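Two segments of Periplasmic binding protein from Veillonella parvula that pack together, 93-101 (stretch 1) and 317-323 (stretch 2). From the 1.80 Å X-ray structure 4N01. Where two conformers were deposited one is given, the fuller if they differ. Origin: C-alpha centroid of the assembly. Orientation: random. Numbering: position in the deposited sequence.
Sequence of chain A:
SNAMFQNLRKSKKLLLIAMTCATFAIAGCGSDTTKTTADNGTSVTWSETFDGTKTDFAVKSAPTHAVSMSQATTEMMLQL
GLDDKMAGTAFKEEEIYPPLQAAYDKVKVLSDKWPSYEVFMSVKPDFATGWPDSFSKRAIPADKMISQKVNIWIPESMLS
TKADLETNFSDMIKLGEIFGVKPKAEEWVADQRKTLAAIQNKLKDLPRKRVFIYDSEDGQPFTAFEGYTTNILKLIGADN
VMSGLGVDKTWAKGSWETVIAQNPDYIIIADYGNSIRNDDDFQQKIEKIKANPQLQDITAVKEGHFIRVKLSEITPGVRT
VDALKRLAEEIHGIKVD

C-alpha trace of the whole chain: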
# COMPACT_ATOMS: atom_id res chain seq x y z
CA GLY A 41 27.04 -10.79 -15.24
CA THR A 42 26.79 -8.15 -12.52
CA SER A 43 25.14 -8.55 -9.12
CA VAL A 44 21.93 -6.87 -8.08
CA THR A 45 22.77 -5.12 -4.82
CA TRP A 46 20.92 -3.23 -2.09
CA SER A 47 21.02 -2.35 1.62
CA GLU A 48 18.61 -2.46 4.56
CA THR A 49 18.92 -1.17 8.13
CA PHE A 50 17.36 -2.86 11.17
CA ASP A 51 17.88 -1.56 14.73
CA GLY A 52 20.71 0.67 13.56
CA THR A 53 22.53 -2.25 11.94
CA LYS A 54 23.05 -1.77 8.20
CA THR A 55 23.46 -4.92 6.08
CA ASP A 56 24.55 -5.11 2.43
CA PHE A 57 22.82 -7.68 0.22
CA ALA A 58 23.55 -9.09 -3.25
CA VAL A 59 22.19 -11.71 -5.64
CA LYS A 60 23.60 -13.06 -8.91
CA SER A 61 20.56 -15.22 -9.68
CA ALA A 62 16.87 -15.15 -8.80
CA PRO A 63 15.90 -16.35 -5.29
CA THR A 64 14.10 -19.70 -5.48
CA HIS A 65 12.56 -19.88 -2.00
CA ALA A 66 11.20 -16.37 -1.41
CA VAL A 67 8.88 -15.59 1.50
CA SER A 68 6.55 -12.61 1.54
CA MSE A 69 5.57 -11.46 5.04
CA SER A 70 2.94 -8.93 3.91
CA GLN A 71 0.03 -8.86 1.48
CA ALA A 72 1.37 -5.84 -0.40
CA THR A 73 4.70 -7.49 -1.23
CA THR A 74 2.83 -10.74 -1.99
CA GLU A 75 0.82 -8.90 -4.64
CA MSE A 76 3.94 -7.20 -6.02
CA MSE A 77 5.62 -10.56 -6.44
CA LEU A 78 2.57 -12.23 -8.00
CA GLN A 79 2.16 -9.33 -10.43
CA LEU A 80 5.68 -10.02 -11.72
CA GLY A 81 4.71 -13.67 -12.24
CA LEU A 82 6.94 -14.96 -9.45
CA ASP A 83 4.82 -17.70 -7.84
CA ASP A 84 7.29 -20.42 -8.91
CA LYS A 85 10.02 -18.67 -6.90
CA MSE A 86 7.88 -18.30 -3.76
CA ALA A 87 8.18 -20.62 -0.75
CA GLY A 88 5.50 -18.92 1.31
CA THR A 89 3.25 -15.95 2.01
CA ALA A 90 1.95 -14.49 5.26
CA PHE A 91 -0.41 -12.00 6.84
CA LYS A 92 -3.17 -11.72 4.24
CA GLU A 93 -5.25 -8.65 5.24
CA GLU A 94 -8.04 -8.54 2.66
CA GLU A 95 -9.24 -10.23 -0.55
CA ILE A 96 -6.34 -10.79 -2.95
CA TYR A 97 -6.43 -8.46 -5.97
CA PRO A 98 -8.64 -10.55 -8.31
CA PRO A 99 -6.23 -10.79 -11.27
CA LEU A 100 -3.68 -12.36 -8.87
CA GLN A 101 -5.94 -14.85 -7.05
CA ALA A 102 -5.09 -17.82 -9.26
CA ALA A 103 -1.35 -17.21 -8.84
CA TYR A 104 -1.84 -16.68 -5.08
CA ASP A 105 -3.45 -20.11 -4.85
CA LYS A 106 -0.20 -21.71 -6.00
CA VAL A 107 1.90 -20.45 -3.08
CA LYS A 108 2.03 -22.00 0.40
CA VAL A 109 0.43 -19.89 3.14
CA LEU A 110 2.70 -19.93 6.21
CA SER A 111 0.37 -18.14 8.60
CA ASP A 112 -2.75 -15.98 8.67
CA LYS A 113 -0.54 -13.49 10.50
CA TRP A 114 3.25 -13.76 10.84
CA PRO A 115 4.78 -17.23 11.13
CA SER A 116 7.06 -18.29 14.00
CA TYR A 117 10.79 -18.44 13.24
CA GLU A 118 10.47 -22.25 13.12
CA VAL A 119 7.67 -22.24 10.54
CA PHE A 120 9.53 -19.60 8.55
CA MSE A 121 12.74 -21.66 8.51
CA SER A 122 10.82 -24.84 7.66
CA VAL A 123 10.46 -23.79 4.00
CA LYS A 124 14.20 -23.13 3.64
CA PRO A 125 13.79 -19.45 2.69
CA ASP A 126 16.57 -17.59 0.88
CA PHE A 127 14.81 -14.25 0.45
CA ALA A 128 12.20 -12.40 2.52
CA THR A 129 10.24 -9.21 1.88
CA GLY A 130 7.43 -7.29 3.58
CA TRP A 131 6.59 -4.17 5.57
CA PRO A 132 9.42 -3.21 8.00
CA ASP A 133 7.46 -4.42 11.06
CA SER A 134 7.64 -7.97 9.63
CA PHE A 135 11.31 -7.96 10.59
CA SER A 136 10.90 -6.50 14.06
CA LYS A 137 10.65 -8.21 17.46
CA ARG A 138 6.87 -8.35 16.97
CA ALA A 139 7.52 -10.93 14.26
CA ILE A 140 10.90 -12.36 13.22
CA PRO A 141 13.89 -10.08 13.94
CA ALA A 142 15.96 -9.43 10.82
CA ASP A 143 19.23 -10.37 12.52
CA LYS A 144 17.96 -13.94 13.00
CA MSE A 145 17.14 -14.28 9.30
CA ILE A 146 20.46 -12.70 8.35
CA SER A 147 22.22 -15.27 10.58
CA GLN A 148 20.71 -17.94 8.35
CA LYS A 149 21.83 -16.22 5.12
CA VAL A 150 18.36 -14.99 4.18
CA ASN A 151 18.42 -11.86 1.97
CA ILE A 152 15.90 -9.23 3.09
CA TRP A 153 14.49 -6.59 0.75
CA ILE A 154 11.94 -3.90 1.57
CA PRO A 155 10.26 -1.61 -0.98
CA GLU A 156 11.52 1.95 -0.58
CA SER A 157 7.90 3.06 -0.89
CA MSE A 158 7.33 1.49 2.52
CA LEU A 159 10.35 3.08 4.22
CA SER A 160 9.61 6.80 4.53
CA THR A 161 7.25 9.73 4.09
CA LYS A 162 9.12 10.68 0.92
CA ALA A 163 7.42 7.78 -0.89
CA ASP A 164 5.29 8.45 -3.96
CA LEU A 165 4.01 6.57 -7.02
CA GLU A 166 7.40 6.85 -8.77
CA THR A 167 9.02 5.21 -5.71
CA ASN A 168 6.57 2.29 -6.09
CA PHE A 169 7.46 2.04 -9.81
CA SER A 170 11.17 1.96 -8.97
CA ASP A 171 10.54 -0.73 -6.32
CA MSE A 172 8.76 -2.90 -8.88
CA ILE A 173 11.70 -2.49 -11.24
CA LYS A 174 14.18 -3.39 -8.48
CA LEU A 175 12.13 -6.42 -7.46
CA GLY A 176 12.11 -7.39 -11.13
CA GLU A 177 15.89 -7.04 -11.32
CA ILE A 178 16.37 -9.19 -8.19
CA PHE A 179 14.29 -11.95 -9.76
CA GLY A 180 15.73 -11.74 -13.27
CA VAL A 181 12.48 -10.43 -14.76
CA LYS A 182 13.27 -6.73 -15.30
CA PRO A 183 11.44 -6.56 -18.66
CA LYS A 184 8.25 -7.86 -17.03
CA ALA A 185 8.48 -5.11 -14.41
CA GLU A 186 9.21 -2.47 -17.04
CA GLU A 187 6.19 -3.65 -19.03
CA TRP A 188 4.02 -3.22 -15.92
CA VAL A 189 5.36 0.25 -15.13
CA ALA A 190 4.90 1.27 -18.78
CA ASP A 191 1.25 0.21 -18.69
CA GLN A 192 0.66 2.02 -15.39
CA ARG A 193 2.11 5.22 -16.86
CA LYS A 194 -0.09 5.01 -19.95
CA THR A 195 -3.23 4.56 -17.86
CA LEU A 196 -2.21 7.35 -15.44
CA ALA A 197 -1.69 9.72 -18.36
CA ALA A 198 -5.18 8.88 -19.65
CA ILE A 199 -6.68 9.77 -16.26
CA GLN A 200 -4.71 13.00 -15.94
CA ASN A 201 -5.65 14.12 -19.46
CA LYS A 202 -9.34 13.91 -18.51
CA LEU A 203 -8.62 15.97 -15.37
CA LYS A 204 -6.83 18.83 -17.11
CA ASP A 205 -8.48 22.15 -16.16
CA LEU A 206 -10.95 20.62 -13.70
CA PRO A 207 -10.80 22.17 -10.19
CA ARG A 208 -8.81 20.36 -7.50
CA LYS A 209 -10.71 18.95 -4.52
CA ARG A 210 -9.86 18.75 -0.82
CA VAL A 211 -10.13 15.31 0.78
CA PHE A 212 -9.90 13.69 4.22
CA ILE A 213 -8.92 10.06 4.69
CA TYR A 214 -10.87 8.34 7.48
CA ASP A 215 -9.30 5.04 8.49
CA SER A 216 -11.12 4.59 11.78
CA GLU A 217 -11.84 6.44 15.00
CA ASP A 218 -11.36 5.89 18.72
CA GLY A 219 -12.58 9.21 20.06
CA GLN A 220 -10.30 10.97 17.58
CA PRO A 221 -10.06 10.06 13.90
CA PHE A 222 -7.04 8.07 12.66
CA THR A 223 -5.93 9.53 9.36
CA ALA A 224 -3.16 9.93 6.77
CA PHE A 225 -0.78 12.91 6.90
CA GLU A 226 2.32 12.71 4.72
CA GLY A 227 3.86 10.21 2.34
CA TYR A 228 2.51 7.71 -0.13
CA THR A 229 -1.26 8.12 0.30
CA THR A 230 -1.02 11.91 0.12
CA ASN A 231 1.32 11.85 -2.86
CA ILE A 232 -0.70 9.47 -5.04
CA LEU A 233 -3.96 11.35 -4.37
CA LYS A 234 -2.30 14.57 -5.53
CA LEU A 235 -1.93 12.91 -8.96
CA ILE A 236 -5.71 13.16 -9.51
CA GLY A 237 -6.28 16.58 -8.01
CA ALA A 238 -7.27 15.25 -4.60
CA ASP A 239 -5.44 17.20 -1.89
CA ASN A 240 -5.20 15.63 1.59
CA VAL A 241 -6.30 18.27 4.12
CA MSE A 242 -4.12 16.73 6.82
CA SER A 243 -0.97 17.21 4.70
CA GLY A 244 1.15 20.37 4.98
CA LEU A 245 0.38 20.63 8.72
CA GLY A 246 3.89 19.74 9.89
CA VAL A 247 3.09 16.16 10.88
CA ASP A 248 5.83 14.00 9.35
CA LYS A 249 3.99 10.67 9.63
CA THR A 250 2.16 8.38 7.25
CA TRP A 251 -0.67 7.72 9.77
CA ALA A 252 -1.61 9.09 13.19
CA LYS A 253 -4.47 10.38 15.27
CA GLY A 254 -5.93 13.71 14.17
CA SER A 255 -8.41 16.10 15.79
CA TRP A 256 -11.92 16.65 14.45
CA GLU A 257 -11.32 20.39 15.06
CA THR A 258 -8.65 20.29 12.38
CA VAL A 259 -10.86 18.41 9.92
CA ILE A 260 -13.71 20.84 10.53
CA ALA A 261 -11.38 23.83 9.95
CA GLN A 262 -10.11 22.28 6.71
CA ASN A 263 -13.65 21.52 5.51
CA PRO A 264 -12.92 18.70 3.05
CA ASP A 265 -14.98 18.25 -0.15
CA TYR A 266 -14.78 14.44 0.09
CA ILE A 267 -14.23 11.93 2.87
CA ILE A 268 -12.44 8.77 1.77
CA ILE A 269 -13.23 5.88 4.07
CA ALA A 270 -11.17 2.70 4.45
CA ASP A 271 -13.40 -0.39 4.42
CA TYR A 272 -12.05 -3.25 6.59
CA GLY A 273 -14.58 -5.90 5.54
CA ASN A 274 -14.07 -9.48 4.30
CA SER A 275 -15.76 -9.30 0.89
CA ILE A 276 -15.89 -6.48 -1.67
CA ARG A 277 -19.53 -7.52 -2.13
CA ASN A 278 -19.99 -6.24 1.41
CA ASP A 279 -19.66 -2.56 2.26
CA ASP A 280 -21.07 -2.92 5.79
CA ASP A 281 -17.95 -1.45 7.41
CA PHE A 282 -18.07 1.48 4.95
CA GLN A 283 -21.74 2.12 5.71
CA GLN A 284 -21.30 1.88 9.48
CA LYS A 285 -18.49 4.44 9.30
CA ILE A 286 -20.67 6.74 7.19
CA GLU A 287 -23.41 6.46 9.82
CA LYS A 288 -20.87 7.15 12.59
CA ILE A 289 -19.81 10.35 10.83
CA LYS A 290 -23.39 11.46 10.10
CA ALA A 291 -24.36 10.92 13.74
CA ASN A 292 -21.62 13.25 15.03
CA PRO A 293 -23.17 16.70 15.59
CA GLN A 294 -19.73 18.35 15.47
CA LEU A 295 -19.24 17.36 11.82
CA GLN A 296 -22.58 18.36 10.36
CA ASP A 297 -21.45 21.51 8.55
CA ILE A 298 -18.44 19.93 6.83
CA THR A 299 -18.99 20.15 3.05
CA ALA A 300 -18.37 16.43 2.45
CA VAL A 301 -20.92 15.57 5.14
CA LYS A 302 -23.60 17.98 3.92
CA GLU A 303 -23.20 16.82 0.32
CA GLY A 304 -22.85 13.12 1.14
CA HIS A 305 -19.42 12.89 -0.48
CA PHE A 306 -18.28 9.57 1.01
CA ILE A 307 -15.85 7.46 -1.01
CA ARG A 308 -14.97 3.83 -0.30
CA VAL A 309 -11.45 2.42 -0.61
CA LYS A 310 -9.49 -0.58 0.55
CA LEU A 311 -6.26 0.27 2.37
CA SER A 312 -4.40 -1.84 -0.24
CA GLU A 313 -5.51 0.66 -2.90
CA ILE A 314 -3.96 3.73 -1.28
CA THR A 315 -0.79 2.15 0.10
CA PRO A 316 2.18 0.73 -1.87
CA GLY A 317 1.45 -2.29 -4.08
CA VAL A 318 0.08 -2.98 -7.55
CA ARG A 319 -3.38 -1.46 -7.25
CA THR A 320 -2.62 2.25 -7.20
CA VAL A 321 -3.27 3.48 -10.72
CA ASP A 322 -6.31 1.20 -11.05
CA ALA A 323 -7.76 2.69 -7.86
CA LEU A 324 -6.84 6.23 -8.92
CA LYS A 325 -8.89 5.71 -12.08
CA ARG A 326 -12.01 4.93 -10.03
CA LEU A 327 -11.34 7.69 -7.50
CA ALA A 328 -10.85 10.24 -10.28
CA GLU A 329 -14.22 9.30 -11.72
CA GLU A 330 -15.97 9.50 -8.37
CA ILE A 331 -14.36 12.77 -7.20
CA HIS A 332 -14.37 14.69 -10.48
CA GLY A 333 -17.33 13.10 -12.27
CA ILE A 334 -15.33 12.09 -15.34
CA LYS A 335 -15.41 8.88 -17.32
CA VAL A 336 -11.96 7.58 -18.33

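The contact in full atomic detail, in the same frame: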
# COMPACT_ATOMS: atom_id res chain seq x y z
N GLU A 93 -4.41 -9.62 4.52
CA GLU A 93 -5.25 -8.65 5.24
C GLU A 93 -6.64 -8.48 4.66
O GLU A 93 -7.57 -8.09 5.35
CB GLU A 93 -4.58 -7.27 5.26
CG GLU A 93 -3.28 -7.20 6.03
CD GLU A 93 -2.56 -5.87 5.83
OE1 GLU A 93 -3.24 -4.82 5.79
OE2 GLU A 93 -1.32 -5.89 5.71
N GLU A 94 -6.78 -8.75 3.36
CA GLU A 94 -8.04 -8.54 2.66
C GLU A 94 -8.04 -9.42 1.42
O GLU A 94 -7.03 -10.07 1.15
CB GLU A 94 -8.19 -7.06 2.27
CG GLU A 94 -6.94 -6.41 1.69
CD GLU A 94 -7.16 -4.96 1.22
OE1 GLU A 94 -7.75 -4.77 0.13
OE2 GLU A 94 -6.72 -4.01 1.93
N GLU A 95 -9.15 -9.43 0.68
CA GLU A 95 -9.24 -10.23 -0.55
C GLU A 95 -8.07 -9.91 -1.48
O GLU A 95 -7.74 -8.75 -1.70
CB GLU A 95 -10.56 -9.98 -1.28
CG GLU A 95 -10.74 -10.82 -2.56
CD GLU A 95 -11.88 -10.34 -3.45
OE1 GLU A 95 -12.17 -9.12 -3.47
OE2 GLU A 95 -12.48 -11.18 -4.16
N ILE A 96 -7.45 -10.96 -2.02
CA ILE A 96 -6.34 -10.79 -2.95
C ILE A 96 -6.87 -10.08 -4.19
O ILE A 96 -7.99 -10.33 -4.62
CB ILE A 96 -5.77 -12.17 -3.34
CG1 ILE A 96 -5.26 -12.88 -2.09
CG2 ILE A 96 -4.65 -12.02 -4.38
CD1 ILE A 96 -4.24 -12.09 -1.30
N TYR A 97 -6.09 -9.15 -4.73
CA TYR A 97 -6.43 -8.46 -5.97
C TYR A 97 -6.83 -9.52 -7.01
O TYR A 97 -6.05 -10.42 -7.32
CB TYR A 97 -5.20 -7.67 -6.44
CG TYR A 97 -5.46 -6.61 -7.47
CD1 TYR A 97 -6.52 -5.71 -7.33
CD2 TYR A 97 -4.62 -6.47 -8.57
CE1 TYR A 97 -6.74 -4.72 -8.27
CE2 TYR A 97 -4.84 -5.48 -9.51
CZ TYR A 97 -5.90 -4.61 -9.36
OH TYR A 97 -6.13 -3.63 -10.29
N PRO A 98 -8.07 -9.44 -7.53
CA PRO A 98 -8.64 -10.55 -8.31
C PRO A 98 -7.78 -11.08 -9.47
O PRO A 98 -7.74 -12.31 -9.64
CB PRO A 98 -9.98 -9.99 -8.78
CG PRO A 98 -10.38 -9.08 -7.66
CD PRO A 98 -9.08 -8.40 -7.25
N PRO A 99 -7.09 -10.21 -10.23
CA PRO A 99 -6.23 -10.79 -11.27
C PRO A 99 -5.12 -11.70 -10.74
O PRO A 99 -4.53 -12.47 -11.51
CB PRO A 99 -5.61 -9.56 -11.94
CG PRO A 99 -6.60 -8.47 -11.71
CD PRO A 99 -7.16 -8.74 -10.34
N LEU A 100 -4.83 -11.63 -9.44
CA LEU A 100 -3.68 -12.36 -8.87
C LEU A 100 -4.11 -13.56 -8.03
O LEU A 100 -3.26 -14.28 -7.50
CB LEU A 100 -2.83 -11.41 -8.01
CG LEU A 100 -2.32 -10.14 -8.69
CD1 LEU A 100 -1.54 -9.27 -7.71
CD2 LEU A 100 -1.46 -10.51 -9.89
N GLN A 101 -5.41 -13.79 -7.91
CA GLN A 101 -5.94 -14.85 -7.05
C GLN A 101 -5.46 -16.24 -7.47
O GLN A 101 -5.05 -17.05 -6.63
CB GLN A 101 -7.47 -14.83 -7.02
CG GLN A 101 -8.09 -15.88 -6.10
CD GLN A 101 -7.87 -15.57 -4.63
OE1 GLN A 101 -8.35 -14.56 -4.11
NE2 GLN A 101 -7.12 -16.45 -3.95
N GLY A 317 1.86 -0.99 -3.57
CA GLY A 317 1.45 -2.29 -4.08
C GLY A 317 1.28 -2.22 -5.58
O GLY A 317 2.05 -1.54 -6.26
N VAL A 318 0.27 -2.91 -6.11
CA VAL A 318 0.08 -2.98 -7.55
C VAL A 318 -1.27 -2.43 -7.95
O VAL A 318 -1.64 -2.47 -9.12
CB VAL A 318 0.22 -4.42 -8.07
CG1 VAL A 318 1.59 -4.97 -7.74
CG2 VAL A 318 -0.88 -5.30 -7.46
N ARG A 319 -2.01 -1.88 -6.98
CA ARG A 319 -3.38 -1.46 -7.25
C ARG A 319 -3.55 0.03 -7.47
O ARG A 319 -4.66 0.48 -7.75
CB ARG A 319 -4.29 -1.85 -6.08
CG ARG A 319 -4.21 -3.32 -5.66
CD ARG A 319 -5.32 -3.58 -4.67
NE ARG A 319 -5.19 -4.87 -4.02
CZ ARG A 319 -6.20 -5.52 -3.45
NH1 ARG A 319 -7.43 -5.00 -3.48
NH2 ARG A 319 -5.99 -6.68 -2.87
N THR A 320 -2.47 0.80 -7.31
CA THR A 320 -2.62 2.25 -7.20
C THR A 320 -3.29 2.94 -8.38
O THR A 320 -4.28 3.65 -8.20
CB THR A 320 -1.28 2.97 -6.92
OG1 THR A 320 -0.62 2.34 -5.82
CG2 THR A 320 -1.54 4.43 -6.58
N VAL A 321 -2.74 2.76 -9.57
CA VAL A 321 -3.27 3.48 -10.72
C VAL A 321 -4.69 3.02 -11.05
O VAL A 321 -5.55 3.83 -11.42
CB VAL A 321 -2.32 3.38 -11.94
CG1 VAL A 321 -3.00 3.92 -13.18
CG2 VAL A 321 -1.05 4.18 -11.65
N ASP A 322 -4.96 1.72 -10.87
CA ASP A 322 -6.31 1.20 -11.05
C ASP A 322 -7.31 1.88 -10.11
O ASP A 322 -8.40 2.28 -10.53
CB ASP A 322 -6.34 -0.32 -10.83
CG ASP A 322 -7.72 -0.91 -11.00
OD1 ASP A 322 -8.15 -1.09 -12.16
OD2 ASP A 322 -8.38 -1.19 -9.98
N ALA A 323 -6.92 2.03 -8.85
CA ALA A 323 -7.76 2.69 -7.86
C ALA A 323 -7.90 4.18 -8.15
O ALA A 323 -8.98 4.76 -7.99
CB ALA A 323 -7.18 2.48 -6.47
O HOH W 1 -9.19 -6.37 -1.38

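Read along stretch 1, this small contact, 330 Å², is organized around one arginine and one tyrosine. Glu93 stays out of reach, and the contact begins at Glu94, whose CA-to-CB bond points toward stretch 2. Its OE1 lies 3.6 Å from Arg319 NH1, a long salt bridge. The oxygen sits well out of the guanidinium plane, so the attraction is one of charge, with no N-H directed at it. A water supplies the directional link: it donates to Glu94 OE1 (2.6 Å) and to Glu95 O (2.8 Å), and accepts from Arg319 NH1 (3.1 Å).

Glu95 contributes through its backbone. Its carbonyl lies near the guanidinium plane, and there Arg319 NH2 donates to Glu95 O at 3.0 Å with an angle of 157°. The loop thus offers the arginine a main-chain acceptor, which it shares with the water. The CA-to-CB bond of Ile96 points away.

Tyr97 is the hub, burying 111 Å² against 101 Å² for Arg319. Its N sits 3.1 Å from Arg319 NH2, but both are donors, so this closeness is no bond; Tyr97 CA lies over a face of the guanidinium. The extended arginine runs across the phenol ring: Arg319 CG stands 3.9 Å from the Tyr97 ring centroid, 16° off the normal, a CH-pi contact. One side chain therefore spends its methylenes on an aromatic face and its charged end on polar partners. At the ring's edge, Tyr97 OH comes within 3.3 Å of Asp322 OD2, yet the angle is too poor for a hydrogen bond.

Pro98 and Pro99 make no contact, while Leu100 N donates a backbone hydrogen bond to Tyr97 O (2.7 Å). Leu100 CD1 then meets Val318 CG2 at 4.0 Å; Val318 CG2 also lies 4.1 Å from Tyr97 CD2, joining both residues in an apolar patch.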